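Local structure of MgGH51 (Meripilus giganteus, 6ZPV) at residues V106-T111 with T166-D171; R140-N145 with V172-F177. The protein probably hydrolyses terminal alpha-L-arabinofuranosyl linkages in arabinose-containing polysaccharides, as a fungal glycoside hydrolase of family GH51. One frame throughout, in Å; residues are numbered along the deposited sequence. Where two conformers were deposited one is given.

Contact 1: V106-T111 with T166-D171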
loop_
_atom_site.group_PDB
_atom_site.type_symbol
_atom_site.label_atom_id
_atom_site.label_comp_id
_atom_site.label_asym_id
_atom_site.label_seq_id
_atom_site.Cartn_x
_atom_site.Cartn_y
_atom_site.Cartn_z
ATOM N N VAL A 106 -15.554 -10.096 13.023
ATOM C CA VAL A 106 -16.999 -10.370 12.926
ATOM C C VAL A 106 -17.747 -9.281 13.664
ATOM O O VAL A 106 -17.659 -9.236 14.909
ATOM C CB VAL A 106 -17.365 -11.764 13.455
ATOM C CG1 VAL A 106 -18.855 -12.037 13.333
ATOM C CG2 VAL A 106 -16.544 -12.831 12.679
ATOM N N ASP A 107 -18.383 -8.389 12.917
ATOM C CA ASP A 107 -19.044 -7.164 13.448
ATOM C C ASP A 107 -20.522 -7.192 13.070
ATOM O O ASP A 107 -20.859 -7.320 11.882
ATOM C CB ASP A 107 -18.310 -5.944 12.878
ATOM C CG ASP A 107 -18.783 -4.633 13.483
ATOM O OD1 ASP A 107 -19.968 -4.369 13.492
ATOM O OD2 ASP A 107 -17.898 -3.899 13.927
ATOM N N SER A 108 -21.379 -7.061 14.060
ATOM C CA SER A 108 -22.836 -7.072 13.893
ATOM C C SER A 108 -23.386 -5.952 13.040
ATOM O O SER A 108 -24.551 -6.073 12.593
ATOM C CB SER A 108 -23.544 -7.021 15.310
ATOM O OG SER A 108 -23.298 -5.731 15.903
ATOM N N THR A 109 -22.643 -4.880 12.844
ATOM C CA THR A 109 -23.128 -3.782 12.010
ATOM C C THR A 109 -22.781 -4.010 10.536
ATOM O O THR A 109 -23.160 -3.156 9.714
ATOM C CB THR A 109 -22.568 -2.437 12.500
ATOM O OG1 THR A 109 -21.196 -2.314 12.193
ATOM C CG2 THR A 109 -22.827 -2.193 13.979
ATOM N N TRP A 110 -22.082 -5.099 10.200
ATOM C CA TRP A 110 -21.614 -5.375 8.833
ATOM C C TRP A 110 -22.425 -6.482 8.171
ATOM O O TRP A 110 -22.682 -7.538 8.779
ATOM C CB TRP A 110 -20.137 -5.753 8.842
ATOM C CG TRP A 110 -19.192 -4.669 9.221
ATOM C CD1 TRP A 110 -19.476 -3.383 9.559
ATOM C CD2 TRP A 110 -17.779 -4.785 9.314
ATOM N NE1 TRP A 110 -18.346 -2.675 9.843
ATOM C CE2 TRP A 110 -17.277 -3.520 9.736
ATOM C CE3 TRP A 110 -16.890 -5.819 9.114
ATOM C CZ2 TRP A 110 -15.911 -3.280 9.929
ATOM C CZ3 TRP A 110 -15.552 -5.603 9.316
ATOM C CH2 TRP A 110 -15.074 -4.355 9.736
ATOM N N THR A 111 -22.731 -6.301 6.888
ATOM C CA THR A 111 -23.205 -7.346 5.980
ATOM C C THR A 111 -21.995 -7.859 5.228
ATOM O O THR A 111 -21.257 -7.053 4.659
ATOM C CB THR A 111 -24.306 -6.839 5.048
ATOM O OG1 THR A 111 -25.425 -6.451 5.824
ATOM C CG2 THR A 111 -24.715 -7.896 4.058
ATOM N N THR A 166 -25.046 -12.776 14.241
ATOM C CA THR A 166 -25.967 -12.605 15.386
ATOM C C THR A 166 -25.292 -11.703 16.438
ATOM O O THR A 166 -26.016 -11.007 17.131
ATOM C CB THR A 166 -26.534 -13.974 15.788
ATOM O OG1 THR A 166 -25.548 -14.976 15.649
ATOM C CG2 THR A 166 -27.720 -14.443 14.972
ATOM N N ALA A 167 -23.961 -11.590 16.524
ATOM C CA ALA A 167 -23.337 -10.766 17.591
ATOM C C ALA A 167 -21.975 -10.242 17.154
ATOM O O ALA A 167 -21.357 -11.163 16.556
ATOM C CB ALA A 167 -23.167 -11.679 18.768
ATOM N N SER A 168 -21.447 -9.010 17.501
ATOM C CA SER A 168 -19.993 -8.999 17.217
ATOM C C SER A 168 -19.267 -10.055 18.049
ATOM O O SER A 168 -19.624 -10.335 19.209
ATOM C CB SER A 168 -19.490 -7.651 17.505
ATOM O OG SER A 168 -20.114 -6.691 16.695
ATOM N N ALA A 169 -18.185 -10.621 17.499
ATOM C CA ALA A 169 -17.299 -11.502 18.266
ATOM C C ALA A 169 -16.442 -10.713 19.233
ATOM O O ALA A 169 -16.183 -9.518 19.028
ATOM C CB ALA A 169 -16.408 -12.272 17.326
ATOM N N PRO A 170 -15.966 -11.381 20.306
ATOM C CA PRO A 170 -15.161 -10.660 21.298
ATOM C C PRO A 170 -13.738 -10.369 20.824
ATOM O O PRO A 170 -13.031 -9.569 21.481
ATOM C CB PRO A 170 -15.131 -11.610 22.506
ATOM C CG PRO A 170 -15.362 -12.995 21.858
ATOM C CD PRO A 170 -16.329 -12.744 20.709
ATOM N N ASP A 171 -13.262 -11.099 19.806
ATOM C CA ASP A 171 -11.894 -10.963 19.281
ATOM C C ASP A 171 -11.930 -11.389 17.819
ATOM O O ASP A 171 -13.016 -11.627 17.289
ATOM C CB ASP A 171 -10.892 -11.695 20.184
ATOM C CG ASP A 171 -11.213 -13.165 20.288
ATOM O OD1 ASP A 171 -11.594 -13.764 19.253
ATOM O OD2 ASP A 171 -11.023 -13.743 21.358
HETATM O O HOH W 1 -14.256 -9.847 15.536
HETATM O O HOH W 2 -15.423 -7.722 16.907
HETATM O O HOH W 3 -22.914 -6.520 18.652
#
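A serine hydroxyl, not a backbone carbonyl, receives the N-H of Ser108: Ser108 N donates to Ser168 OG at 2.9 Å, almost straight at 174°. Both loops connect the two five-stranded antiparallel sheets of what their matching strand orders suggest is a beta-sandwich domain. The donor sits in a type I beta turn, Asp107 to Trp110, that contains an Asx turn. Ser168 OG lies anti to its carbonyl carbon (chi1 -61°), which brings it to the N-H of the turn's second residue. A second link, Ala169 N to Val106 O at 3.0 Å, is more bent, and Ser168 CA adds a CA-H...O contact to that carbonyl. Val106 CB meets Ala169 CB at 4.0 Å, while Leu142 and Asn174 also touch both side chains. Asp107 OD1 is gripped twice by Thr109, by its N nearly along the C-O axis and by its OG1 from above the carboxylate plane, and Asp107 CB lies over one face of the Trp110 ring, toward its rim. Water fills in between the loops: one molecule accepts from Val106 N and donates to Asp171 O, another accepts from Ser168 N at 3.1 Å and lies 2.9 Å from Ser108 OG.

Contact 2: R140-N145 with V172-F177. With NAG (2-acetamido-2-deoxy-beta-D-glucopyranose), chain E.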
loop_
_atom_site.group_PDB
_atom_site.type_symbol
_atom_site.label_atom_id
_atom_site.label_comp_id
_atom_site.label_asym_id
_atom_site.label_seq_id
_atom_site.Cartn_x
_atom_site.Cartn_y
_atom_site.Cartn_z
ATOM N N ARG A 140 -18.417 -22.069 17.558
ATOM C CA ARG A 140 -19.810 -21.600 17.734
ATOM C C ARG A 140 -20.165 -20.598 16.646
ATOM O O ARG A 140 -19.406 -19.654 16.294
ATOM C CB ARG A 140 -20.114 -20.965 19.094
ATOM C CG ARG A 140 -20.169 -21.906 20.285
ATOM C CD ARG A 140 -21.481 -22.762 20.375
ATOM N NE ARG A 140 -21.349 -23.556 21.587
ATOM C CZ ARG A 140 -21.521 -23.080 22.835
ATOM N NH1 ARG A 140 -21.173 -23.837 23.853
ATOM N NH2 ARG A 140 -22.167 -21.943 23.102
ATOM N N VAL A 141 -21.267 -20.869 16.022
ATOM C CA VAL A 141 -21.737 -20.108 14.840
ATOM C C VAL A 141 -22.145 -18.704 15.263
ATOM O O VAL A 141 -22.963 -18.573 16.151
ATOM C CB VAL A 141 -22.857 -20.860 14.108
ATOM C CG1 VAL A 141 -23.454 -20.045 12.950
ATOM C CG2 VAL A 141 -22.362 -22.238 13.636
ATOM N N LEU A 142 -21.588 -17.745 14.523
ATOM C CA LEU A 142 -21.938 -16.327 14.711
ATOM C C LEU A 142 -22.834 -15.780 13.608
ATOM O O LEU A 142 -23.485 -14.750 13.787
ATOM C CB LEU A 142 -20.657 -15.514 14.718
ATOM C CG LEU A 142 -19.724 -15.857 15.855
ATOM C CD1 LEU A 142 -18.391 -15.207 15.514
ATOM C CD2 LEU A 142 -20.247 -15.435 17.191
ATOM N N ALA A 143 -22.825 -16.390 12.436
ATOM C CA ALA A 143 -23.662 -15.983 11.307
ATOM C C ALA A 143 -23.715 -17.169 10.349
ATOM O O ALA A 143 -22.706 -17.880 10.197
ATOM C CB ALA A 143 -23.110 -14.788 10.515
ATOM N N GLN A 144 -24.847 -17.381 9.679
ATOM C CA GLN A 144 -24.949 -18.430 8.689
ATOM C C GLN A 144 -26.023 -18.085 7.658
ATOM O O GLN A 144 -26.937 -17.245 7.905
ATOM C CB GLN A 144 -25.229 -19.792 9.330
ATOM C CG GLN A 144 -26.589 -19.979 9.972
ATOM C CD GLN A 144 -26.648 -21.443 10.396
ATOM O OE1 GLN A 144 -25.821 -21.971 11.100
ATOM N NE2 GLN A 144 -27.552 -22.175 9.795
ATOM N N ASN A 145 -25.952 -18.773 6.545
ATOM C CA ASN A 145 -26.951 -18.696 5.487
ATOM C C ASN A 145 -26.840 -19.987 4.678
ATOM O O ASN A 145 -25.776 -20.625 4.697
ATOM C CB ASN A 145 -26.747 -17.454 4.613
ATOM C CG ASN A 145 -27.940 -16.995 3.829
ATOM O OD1 ASN A 145 -28.926 -17.744 3.667
ATOM N ND2 ASN A 145 -27.826 -15.778 3.283
ATOM N N VAL A 172 -10.785 -11.472 17.181
ATOM C CA VAL A 172 -10.707 -11.846 15.743
ATOM C C VAL A 172 -10.434 -13.337 15.542
ATOM O O VAL A 172 -10.244 -13.730 14.377
ATOM C CB VAL A 172 -9.705 -10.988 14.964
ATOM C CG1 VAL A 172 -10.076 -9.512 15.051
ATOM C CG2 VAL A 172 -8.261 -11.173 15.432
ATOM N N SER A 173 -10.522 -14.178 16.579
ATOM C CA SER A 173 -10.216 -15.614 16.446
ATOM C C SER A 173 -11.465 -16.347 15.942
ATOM O O SER A 173 -12.049 -17.144 16.680
ATOM C CB SER A 173 -9.663 -16.141 17.752
ATOM O OG SER A 173 -8.386 -15.559 18.055
ATOM N N ASN A 174 -11.841 -16.039 14.711
ATOM C CA ASN A 174 -13.031 -16.554 14.023
ATOM C C ASN A 174 -12.623 -17.055 12.622
ATOM O O ASN A 174 -11.608 -16.606 12.089
ATOM C CB ASN A 174 -14.077 -15.455 13.876
ATOM C CG ASN A 174 -14.260 -14.694 15.161
ATOM O OD1 ASN A 174 -14.686 -15.316 16.160
ATOM N ND2 ASN A 174 -13.922 -13.401 15.189
ATOM N N SER A 175 -13.461 -17.920 12.064
ATOM C CA SER A 175 -13.235 -18.520 10.744
ATOM C C SER A 175 -14.512 -18.506 9.901
ATOM O O SER A 175 -15.640 -18.543 10.441
ATOM C CB SER A 175 -12.742 -19.919 10.876
ATOM O OG SER A 175 -11.438 -19.993 11.419
ATOM N N PHE A 176 -14.311 -18.434 8.595
ATOM C CA PHE A 176 -15.362 -18.739 7.632
ATOM C C PHE A 176 -15.562 -20.252 7.581
ATOM O O PHE A 176 -14.581 -21.002 7.723
ATOM C CB PHE A 176 -14.922 -18.234 6.277
ATOM C CG PHE A 176 -15.831 -18.565 5.120
ATOM C CD1 PHE A 176 -17.083 -17.952 5.016
ATOM C CD2 PHE A 176 -15.448 -19.444 4.133
ATOM C CE1 PHE A 176 -17.949 -18.228 3.979
ATOM C CE2 PHE A 176 -16.311 -19.689 3.039
ATOM C CZ PHE A 176 -17.545 -19.113 2.977
ATOM N N PHE A 177 -16.787 -20.710 7.367
ATOM C CA PHE A 177 -17.047 -22.149 7.240
ATOM C C PHE A 177 -18.011 -22.416 6.090
ATOM O O PHE A 177 -18.854 -21.566 5.711
ATOM C CB PHE A 177 -17.607 -22.755 8.534
ATOM C CG PHE A 177 -19.013 -22.391 8.921
ATOM C CD1 PHE A 177 -20.099 -23.035 8.354
ATOM C CD2 PHE A 177 -19.245 -21.413 9.871
ATOM C CE1 PHE A 177 -21.387 -22.693 8.763
ATOM C CE2 PHE A 177 -20.525 -21.104 10.285
ATOM C CZ PHE A 177 -21.630 -21.772 9.717
HETATM C C1 NAG E . -28.852 -15.177 2.485
HETATM C C2 NAG E . -29.515 -14.026 3.248
HETATM C C3 NAG E . -30.510 -13.288 2.325
HETATM C C4 NAG E . -29.830 -12.910 1.014
HETATM C C5 NAG E . -29.186 -14.144 0.367
HETATM C C6 NAG E . -28.471 -13.846 -0.925
HETATM C C7 NAG E . -29.601 -14.422 5.650
HETATM C C8 NAG E . -30.381 -15.124 6.758
HETATM N N2 NAG E . -30.183 -14.477 4.414
HETATM O O3 NAG E . -30.945 -12.136 3.010
HETATM O O4 NAG E . -30.831 -12.376 0.093
HETATM O O5 NAG E . -28.272 -14.697 1.315
HETATM O O6 NAG E . -27.481 -12.876 -0.630
HETATM O O7 NAG E . -28.486 -13.911 5.862
#
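Val141 has CG1 anti to its backbone N (chi1 175°) and CG2 anti to its carbonyl carbon, while CG of Phe177 stands between backbone N and carbonyl carbon (chi1 71°); the two side chains cross at about a right angle. Both valine methyls meet the far end of the ring, CG2 lying 4.0 Å from Phe177 CE2. Ala143 O approaches the same CE2 obliquely at 3.9 Å, and Gln144 CB comes to 4.1 Å from CZ. Arg93 adds a cation-pi contact to this ring. An alanine at Phe177 would probably open a gap beside the Val141 methyls and leave Arg93 without its aromatic partner. Farther along, Leu142 CD1 rests 3.8 Å from Asn174 OD1, while the amide nitrogen of Asn174 is held by the carbonyls of Ile104 and Asp171. The end of Asn145 leads away from 172-177 and carries N-linked NAG, ND2 to C1 1.4 Å; ND2 also donates to Glu162 O, and the sugar is hydrogen-bonded to Glu162 N. No hydrogen bond joins the two segments, since strand 127-136 runs between them: with a classic beta bulge at Leu142 and Ala143, this is side-chain packing across an intervening strand of an antiparallel sheet, consistent with a beta sandwich.

From the N terminus, the chain leaves strand 93-98, passes through loop 106-111 and enters strand 112-119 of the other five-stranded sheet. It returns through strand 127-136 and reaches 140-145 at the start of strand 141-150. After strand 157-163, loop 166-171 closes contact 1 over 54 intervening residues, and 172-177, which follows at once, closes contact 2 over 26. The segments alternate, so the two contacts cross rather than nest. They also touch: Val106 CG1 packs on Leu142 CD1 at 3.9 Å, and Ala169 CB lies 3.5 Å from Asn174 ND2. Contact 1 thus joins two inter-sheet loops, and contact 2 spans strands of one sheet next to them.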